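Local structure of alpha-glucosidase (Bacteroides thetaiotaomicron, 5XFM) at residues A[457-460]-A[465-468]; A[475-480]-A[485-490]; A[496-499]-A[505-508]. The protein hydrolyses beta-L-arabinopyranosides and alpha-galactosides as a bifunctional glycoside hydrolase of family 97 that carries a calcium ion. The protein carries 1 engineered substitution. All coordinates share one frame; numbering follows the deposited sequence.

Contact 1 (A[457-460]-A[465-468]); sequences SENM and HFCD. With CA (calcium ion), chain E.
M460 of the short helix 458-462 and F466 of helix 464-468 approach to 4.8 Å, CA to CA; no hydrogen bond links 457-460 to 465-468, and the contact is one of packing. F466 and N459 form its outer part. The CB of N459 lies 3.5 Å from CD2 of F466, and the amide carbon that follows it sits over one face of the phenyl ring. The first torsion of F466 (chi1 -67°), with CG anti to the carbonyl carbon, turns that face to the N459 side chain. H465 covers the ring from its own segment, its CD2 lying 3.8 Å above the ring plane over the centre. M460 reaches past the stem of F466: its CG packs 3.4 Å from the carbonyl O of F466, while CB faces the sulfur of C467. That SG also lies 3.4 Å from the backbone O of M460, and the M460 chain turns at its last torsion (chi3 51°), bringing the methyl CE to 4.0 Å from C467 SG. The two helices belong to the TIM-barrel domain of glycoside hydrolase family 97 and follow the barrel strand 448-451, and the first carries a metal ligand. There E458, on helix 458-462, extends away from the helix pair and binds the calcium ion through OE2 at 2.6 Å, with E174 and E452 as further protein ligands and four waters at the ion. OE1 of E458 accepts a hydrogen bond of 2.7 Å from water 1, itself a more distant ligand, so both carboxylate oxygens serve the site. At the far end of the pair D468 forms a salt bridge with R509.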
loop_
_atom_site.group_PDB
_atom_site.type_symbol
_atom_site.label_atom_id
_atom_site.label_comp_id
_atom_site.label_asym_id
_atom_site.label_seq_id
_atom_site.Cartn_x
_atom_site.Cartn_y
_atom_site.Cartn_z
ATOM N N SER A 457 -9.131 -7.748 -6.903
ATOM C CA SER A 457 -9.764 -8.986 -7.334
ATOM C C SER A 457 -10.933 -8.766 -8.293
ATOM O O SER A 457 -11.296 -9.673 -9.048
ATOM C CB SER A 457 -10.223 -9.772 -6.103
ATOM O OG SER A 457 -11.282 -9.102 -5.440
ATOM N N GLU A 458 -11.521 -7.568 -8.256
ATOM C CA GLU A 458 -12.612 -7.209 -9.166
ATOM C C GLU A 458 -12.197 -7.428 -10.622
ATOM O O GLU A 458 -13.001 -7.848 -11.454
ATOM C CB GLU A 458 -13.061 -5.750 -8.946
ATOM C CG GLU A 458 -12.066 -4.688 -9.434
ATOM C CD GLU A 458 -12.573 -3.256 -9.284
ATOM O OE1 GLU A 458 -13.800 -3.056 -9.122
ATOM O OE2 GLU A 458 -11.733 -2.327 -9.338
ATOM N N ASN A 459 -10.928 -7.168 -10.918
ATOM C CA ASN A 459 -10.448 -7.299 -12.279
ATOM C C ASN A 459 -10.488 -8.761 -12.722
ATOM O O ASN A 459 -10.765 -9.054 -13.885
ATOM C CB ASN A 459 -9.042 -6.706 -12.408
ATOM C CG ASN A 459 -9.020 -5.207 -12.145
ATOM O OD1 ASN A 459 -8.500 -4.746 -11.128
ATOM N ND2 ASN A 459 -9.586 -4.439 -13.066
ATOM N N MET A 460 -10.254 -9.677 -11.786
ATOM C CA MET A 460 -10.355 -11.095 -12.104
ATOM C C MET A 460 -11.796 -11.442 -12.479
ATOM O O MET A 460 -12.030 -12.306 -13.319
ATOM C CB MET A 460 -9.882 -11.960 -10.939
ATOM C CG MET A 460 -8.393 -11.833 -10.620
ATOM S SD MET A 460 -7.964 -12.769 -9.138
ATOM C CE MET A 460 -8.689 -14.362 -9.551
ATOM N N HIS A 465 -7.839 -12.390 -18.316
ATOM C CA HIS A 465 -6.430 -12.021 -18.293
ATOM C C HIS A 465 -5.925 -11.931 -16.860
ATOM O O HIS A 465 -4.896 -12.509 -16.524
ATOM C CB HIS A 465 -6.204 -10.685 -19.020
ATOM C CG HIS A 465 -4.820 -10.128 -18.861
ATOM N ND1 HIS A 465 -3.719 -10.665 -19.496
ATOM C CD2 HIS A 465 -4.359 -9.081 -18.137
ATOM C CE1 HIS A 465 -2.643 -9.973 -19.173
ATOM N NE2 HIS A 465 -3.003 -9.005 -18.349
ATOM N N PHE A 466 -6.680 -11.240 -16.009
ATOM C CA PHE A 466 -6.247 -11.024 -14.633
ATOM C C PHE A 466 -6.395 -12.280 -13.768
ATOM O O PHE A 466 -5.765 -12.387 -12.717
ATOM C CB PHE A 466 -7.007 -9.842 -14.023
ATOM C CG PHE A 466 -6.659 -8.529 -14.657
ATOM C CD1 PHE A 466 -5.383 -7.994 -14.513
ATOM C CD2 PHE A 466 -7.596 -7.830 -15.398
ATOM C CE1 PHE A 466 -5.052 -6.786 -15.104
ATOM C CE2 PHE A 466 -7.275 -6.623 -15.992
ATOM C CZ PHE A 466 -6.001 -6.099 -15.844
ATOM N N CYS A 467 -7.219 -13.225 -14.206
ATOM C CA CYS A 467 -7.212 -14.561 -13.611
ATOM C C CYS A 467 -5.919 -15.290 -13.963
ATOM O O CYS A 467 -5.351 -15.996 -13.131
ATOM C CB CYS A 467 -8.412 -15.395 -14.074
ATOM S SG CYS A 467 -9.981 -14.989 -13.291
ATOM N N ASP A 468 -5.484 -15.137 -15.213
ATOM C CA ASP A 468 -4.281 -15.808 -15.691
ATOM C C ASP A 468 -3.039 -15.210 -15.037
ATOM O O ASP A 468 -2.025 -15.889 -14.875
ATOM C CB ASP A 468 -4.169 -15.724 -17.222
ATOM C CG ASP A 468 -5.295 -16.469 -17.945
ATOM O OD1 ASP A 468 -5.982 -17.305 -17.320
ATOM O OD2 ASP A 468 -5.479 -16.233 -19.157
HETATM CA CA CA E . -11.512 0.006 -8.255
HETATM O O HOH W 1 -13.819 -0.447 -9.859
HETATM O O HOH W 2 -12.194 2.262 -8.394
HETATM O O HOH W 3 -11.891 0.459 -10.688
HETATM O O HOH W 4 -13.289 -0.121 -6.626
#

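Contact 2 (A[475-480]-A[485-490]); sequences CLHPFI and GSMEFG
H477 meets M487 and F489 in a buried contact between two irregular loops of the TIM-barrel region of family 97, the nearest CA atoms, those of H477 and M487, being 8.9 Å apart. Ahead of it C475 packs on V568 of strand 567-574. The carbonyl of L476 then accepts a hydrogen bond from F479 N at 2.9 Å, which helps curl 476-479 into a helix-like turn from which H477 projects toward 485-490. The thioether of M487 lies over one face of the imidazole: SD is 4.1 Å from the ring centroid and 18° off the ring normal, displaced toward the rim. The M487 chain, extended through chi2 and bent at chi3 (66°), brings the methyl CE to 3.8 Å from CB of H477. At the outer end of the imidazole, NE2 lies 4.1 Å from CE1 of F489, the two ring planes inclined at 55°. Beyond H477, P478 and F479 pack on strand 567-574 of the C-terminal beta domain. With no hydrogen bond passing between 475-480 and 485-490, the face of the imidazole is held by sulfur-aromatic and van der Waals contacts, which probably limit its tilt while supplying no polar partner from the opposite loop.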
loop_
_atom_site.group_PDB
_atom_site.type_symbol
_atom_site.label_atom_id
_atom_site.label_comp_id
_atom_site.label_asym_id
_atom_site.label_seq_id
_atom_site.Cartn_x
_atom_site.Cartn_y
_atom_site.Cartn_z
ATOM N N CYS A 475 2.599 -12.577 -6.299
ATOM C CA CYS A 475 4.017 -12.732 -6.000
ATOM C C CYS A 475 4.752 -11.417 -6.182
ATOM O O CYS A 475 5.970 -11.353 -6.014
ATOM C CB CYS A 475 4.656 -13.809 -6.883
ATOM S SG CYS A 475 4.230 -15.497 -6.418
ATOM N N LEU A 476 4.025 -10.369 -6.552
ATOM C CA LEU A 476 4.635 -9.044 -6.543
ATOM C C LEU A 476 4.312 -8.252 -5.270
ATOM O O LEU A 476 5.211 -7.661 -4.657
ATOM C CB LEU A 476 4.200 -8.246 -7.777
ATOM C CG LEU A 476 4.772 -8.726 -9.108
ATOM C CD1 LEU A 476 4.077 -8.033 -10.253
ATOM C CD2 LEU A 476 6.277 -8.500 -9.180
ATOM N N HIS A 477 3.046 -8.281 -4.850
ATOM C CA HIS A 477 2.552 -7.366 -3.808
ATOM C C HIS A 477 3.303 -7.311 -2.469
ATOM O O HIS A 477 3.523 -6.218 -1.954
ATOM C CB HIS A 477 1.085 -7.679 -3.530
ATOM C CG HIS A 477 0.209 -7.468 -4.723
ATOM N ND1 HIS A 477 0.448 -6.475 -5.646
ATOM C CD2 HIS A 477 -0.868 -8.153 -5.173
ATOM C CE1 HIS A 477 -0.459 -6.541 -6.605
ATOM N NE2 HIS A 477 -1.270 -7.548 -6.340
ATOM N N PRO A 478 3.708 -8.464 -1.907
ATOM C CA PRO A 478 4.420 -8.347 -0.632
ATOM C C PRO A 478 5.768 -7.633 -0.743
ATOM O O PRO A 478 6.267 -7.137 0.265
ATOM C CB PRO A 478 4.604 -9.806 -0.191
ATOM C CG PRO A 478 4.299 -10.633 -1.383
ATOM C CD PRO A 478 3.328 -9.858 -2.192
ATOM N N PHE A 479 6.344 -7.602 -1.942
ATOM C CA PHE A 479 7.612 -6.919 -2.179
ATOM C C PHE A 479 7.435 -5.433 -2.524
ATOM O O PHE A 479 8.370 -4.639 -2.364
ATOM C CB PHE A 479 8.388 -7.600 -3.316
ATOM C CG PHE A 479 8.737 -9.047 -3.056
ATOM C CD1 PHE A 479 7.988 -10.068 -3.624
ATOM C CD2 PHE A 479 9.830 -9.383 -2.273
ATOM C CE1 PHE A 479 8.315 -11.396 -3.399
ATOM C CE2 PHE A 479 10.160 -10.706 -2.045
ATOM C CZ PHE A 479 9.401 -11.714 -2.609
ATOM N N ILE A 480 6.253 -5.060 -3.015
ATOM C CA ILE A 480 6.056 -3.719 -3.572
ATOM C C ILE A 480 4.815 -2.992 -3.013
ATOM O O ILE A 480 4.910 -2.294 -2.005
ATOM C CB ILE A 480 5.972 -3.769 -5.125
ATOM C CG1 ILE A 480 7.184 -4.514 -5.695
ATOM C CG2 ILE A 480 5.913 -2.365 -5.719
ATOM C CD1 ILE A 480 7.186 -4.668 -7.191
ATOM N N GLY A 485 2.132 -0.298 2.683
ATOM C CA GLY A 485 0.822 0.043 3.208
ATOM C C GLY A 485 -0.303 -0.949 2.986
ATOM O O GLY A 485 -0.212 -1.843 2.137
ATOM N N SER A 486 -1.382 -0.764 3.748
ATOM C CA SER A 486 -2.560 -1.619 3.666
ATOM C C SER A 486 -3.112 -1.677 2.257
ATOM O O SER A 486 -3.268 -0.652 1.589
ATOM C CB SER A 486 -3.655 -1.136 4.621
ATOM O OG SER A 486 -3.280 -1.291 5.970
ATOM N N MET A 487 -3.423 -2.890 1.822
ATOM C CA MET A 487 -3.957 -3.131 0.487
ATOM C C MET A 487 -5.286 -3.880 0.560
ATOM O O MET A 487 -5.320 -5.065 0.899
ATOM C CB MET A 487 -2.947 -3.919 -0.341
ATOM C CG MET A 487 -3.327 -4.133 -1.784
ATOM S SD MET A 487 -2.022 -5.034 -2.635
ATOM C CE MET A 487 -2.100 -6.623 -1.809
ATOM N N GLU A 488 -6.378 -3.183 0.268
ATOM C CA GLU A 488 -7.710 -3.784 0.328
ATOM C C GLU A 488 -7.990 -4.496 -0.984
ATOM O O GLU A 488 -8.571 -3.921 -1.907
ATOM C CB GLU A 488 -8.784 -2.728 0.599
ATOM C CG GLU A 488 -9.548 -2.968 1.887
ATOM C CD GLU A 488 -10.673 -3.993 1.734
ATOM O OE1 GLU A 488 -11.234 -4.117 0.626
ATOM O OE2 GLU A 488 -10.985 -4.695 2.718
ATOM N N PHE A 489 -7.557 -5.748 -1.068
ATOM C CA PHE A 489 -7.509 -6.457 -2.343
ATOM C C PHE A 489 -8.818 -7.180 -2.673
ATOM O O PHE A 489 -9.157 -7.357 -3.843
ATOM C CB PHE A 489 -6.339 -7.451 -2.337
ATOM C CG PHE A 489 -6.137 -8.159 -3.646
ATOM C CD1 PHE A 489 -5.429 -7.556 -4.673
ATOM C CD2 PHE A 489 -6.653 -9.429 -3.849
ATOM C CE1 PHE A 489 -5.241 -8.204 -5.885
ATOM C CE2 PHE A 489 -6.471 -10.083 -5.056
ATOM C CZ PHE A 489 -5.759 -9.468 -6.075
ATOM N N GLY A 490 -9.556 -7.596 -1.649
ATOM C CA GLY A 490 -10.780 -8.356 -1.858
ATOM C C GLY A 490 -10.515 -9.777 -2.334
ATOM O O GLY A 490 -11.276 -10.339 -3.126
#

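Contact 3 (A[496-499]-A[505-508]); sequences KRLN and GTTR
R497 folds back over the opposite strand and sets its guanidinium edge against the backbone of G505 and T506. Bends at chi2 (-62°) and chi3 (-61°) curl the chain so that NH2 donates a nearly straight hydrogen bond to G505 O at 2.8 Å, with that oxygen close to the guanidinium plane. NE makes a weak bond to T506 O, and the hydroxyl of T507 lies over one face of the group. T506 O also accepts a hydrogen bond of 2.9 Å from L498 N, so this carbonyl receives two donors. These bonds close an antiparallel beta hairpin of strands 497-498 and 506-507, in which R497 and T507 form a non-hydrogen-bonded pair; R508 N bonds to K496 O beyond it at 3.3 Å. On the other face CB and CD2 of L498 lie against OG1 of T506, each at 3.2 Å, while that hydroxyl is engaged by the backbone carbonyl of M460. Water 5 bridges L498 O and T506 N. R508 crosses K496 at a slant, NH2 of R508 3.8 Å from CG of K496, and turns NH1 to a salt bridge with D512.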
loop_
_atom_site.group_PDB
_atom_site.type_symbol
_atom_site.label_atom_id
_atom_site.label_comp_id
_atom_site.label_asym_id
_atom_site.label_seq_id
_atom_site.Cartn_x
_atom_site.Cartn_y
_atom_site.Cartn_z
ATOM N N LYS A 496 -15.109 -21.350 -8.268
ATOM C CA LYS A 496 -14.305 -21.769 -9.413
ATOM C C LYS A 496 -14.646 -20.933 -10.627
ATOM O O LYS A 496 -13.813 -20.712 -11.506
ATOM C CB LYS A 496 -14.516 -23.242 -9.738
ATOM C CG LYS A 496 -14.041 -24.210 -8.685
ATOM C CD LYS A 496 -14.580 -25.598 -8.983
ATOM C CE LYS A 496 -14.218 -26.581 -7.892
ATOM N NZ LYS A 496 -12.784 -26.973 -8.015
ATOM N N ARG A 497 -15.892 -20.480 -10.679
ATOM C CA ARG A 497 -16.327 -19.619 -11.758
ATOM C C ARG A 497 -16.832 -18.310 -11.175
ATOM O O ARG A 497 -17.673 -18.300 -10.267
ATOM C CB ARG A 497 -17.409 -20.303 -12.595
ATOM C CG ARG A 497 -16.931 -21.574 -13.279
ATOM C CD ARG A 497 -15.813 -21.290 -14.270
ATOM N NE ARG A 497 -16.240 -20.397 -15.344
ATOM C CZ ARG A 497 -16.897 -20.799 -16.428
ATOM N NH1 ARG A 497 -17.212 -22.082 -16.576
ATOM N NH2 ARG A 497 -17.240 -19.921 -17.363
ATOM N N LEU A 498 -16.338 -17.203 -11.716
ATOM C CA LEU A 498 -16.521 -15.911 -11.066
ATOM C C LEU A 498 -17.801 -15.221 -11.487
ATOM O O LEU A 498 -17.772 -14.154 -12.109
ATOM C CB LEU A 498 -15.317 -14.998 -11.320
ATOM C CG LEU A 498 -14.167 -15.134 -10.317
ATOM C CD1 LEU A 498 -13.789 -16.585 -10.058
ATOM C CD2 LEU A 498 -12.943 -14.318 -10.751
ATOM N N ASN A 499 -18.919 -15.856 -11.143
ATOM C CA ASN A 499 -20.248 -15.268 -11.282
ATOM C C ASN A 499 -21.136 -15.765 -10.138
ATOM O O ASN A 499 -20.678 -16.524 -9.282
ATOM C CB ASN A 499 -20.850 -15.594 -12.654
ATOM C CG ASN A 499 -21.300 -17.041 -12.785
ATOM O OD1 ASN A 499 -20.938 -17.904 -11.985
ATOM N ND2 ASN A 499 -22.059 -17.319 -13.836
ATOM N N GLY A 505 -18.834 -16.900 -16.318
ATOM C CA GLY A 505 -17.893 -15.811 -16.135
ATOM C C GLY A 505 -16.466 -16.310 -16.262
ATOM O O GLY A 505 -16.207 -17.307 -16.942
ATOM N N THR A 506 -15.534 -15.611 -15.623
ATOM C CA THR A 506 -14.129 -15.980 -15.713
ATOM C C THR A 506 -13.824 -17.228 -14.883
ATOM O O THR A 506 -14.639 -17.673 -14.071
ATOM C CB THR A 506 -13.210 -14.828 -15.273
ATOM O OG1 THR A 506 -13.534 -14.460 -13.933
ATOM C CG2 THR A 506 -13.394 -13.611 -16.174
ATOM N N THR A 507 -12.640 -17.786 -15.104
ATOM C CA THR A 507 -12.234 -19.038 -14.481
ATOM C C THR A 507 -10.979 -18.847 -13.636
ATOM O O THR A 507 -9.933 -18.452 -14.159
ATOM C CB THR A 507 -11.976 -20.128 -15.549
ATOM O OG1 THR A 507 -13.167 -20.324 -16.324
ATOM C CG2 THR A 507 -11.588 -21.450 -14.903
ATOM N N ARG A 508 -11.088 -19.110 -12.334
ATOM C CA ARG A 508 -9.927 -19.075 -11.458
ATOM C C ARG A 508 -8.872 -20.074 -11.920
ATOM O O ARG A 508 -9.198 -21.212 -12.247
ATOM C CB ARG A 508 -10.323 -19.373 -10.014
ATOM C CG ARG A 508 -9.125 -19.509 -9.076
ATOM C CD ARG A 508 -9.532 -19.575 -7.612
ATOM N NE ARG A 508 -10.667 -20.459 -7.355
ATOM C CZ ARG A 508 -10.622 -21.519 -6.551
ATOM N NH1 ARG A 508 -9.491 -21.833 -5.938
ATOM N NH2 ARG A 508 -11.705 -22.262 -6.358
HETATM O O HOH W 5 -16.694 -13.116 -14.287
#

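Overall arrangement
The three contacts follow one another along the chain within the catalytic region of family 97. Contacts 1 and 3 have centres about 10 Å apart and touch: M460 O and T506 OG1 lie 2.7 Å apart, a probable hydrogen bond, and C467 CB packs on T507 O, so the hairpin rests against the helix pair. Contact 1 also meets contact 2, centres about 15 Å away, through S457, whose OG is 2.6 Å from G490 O. Contacts 2 and 3 do not touch, their nearest atoms being about 9 Å apart. Contact 1 alone supplies a calcium ligand; the side chain of F489 in contact 2 lies about 10 Å from the calcium ion.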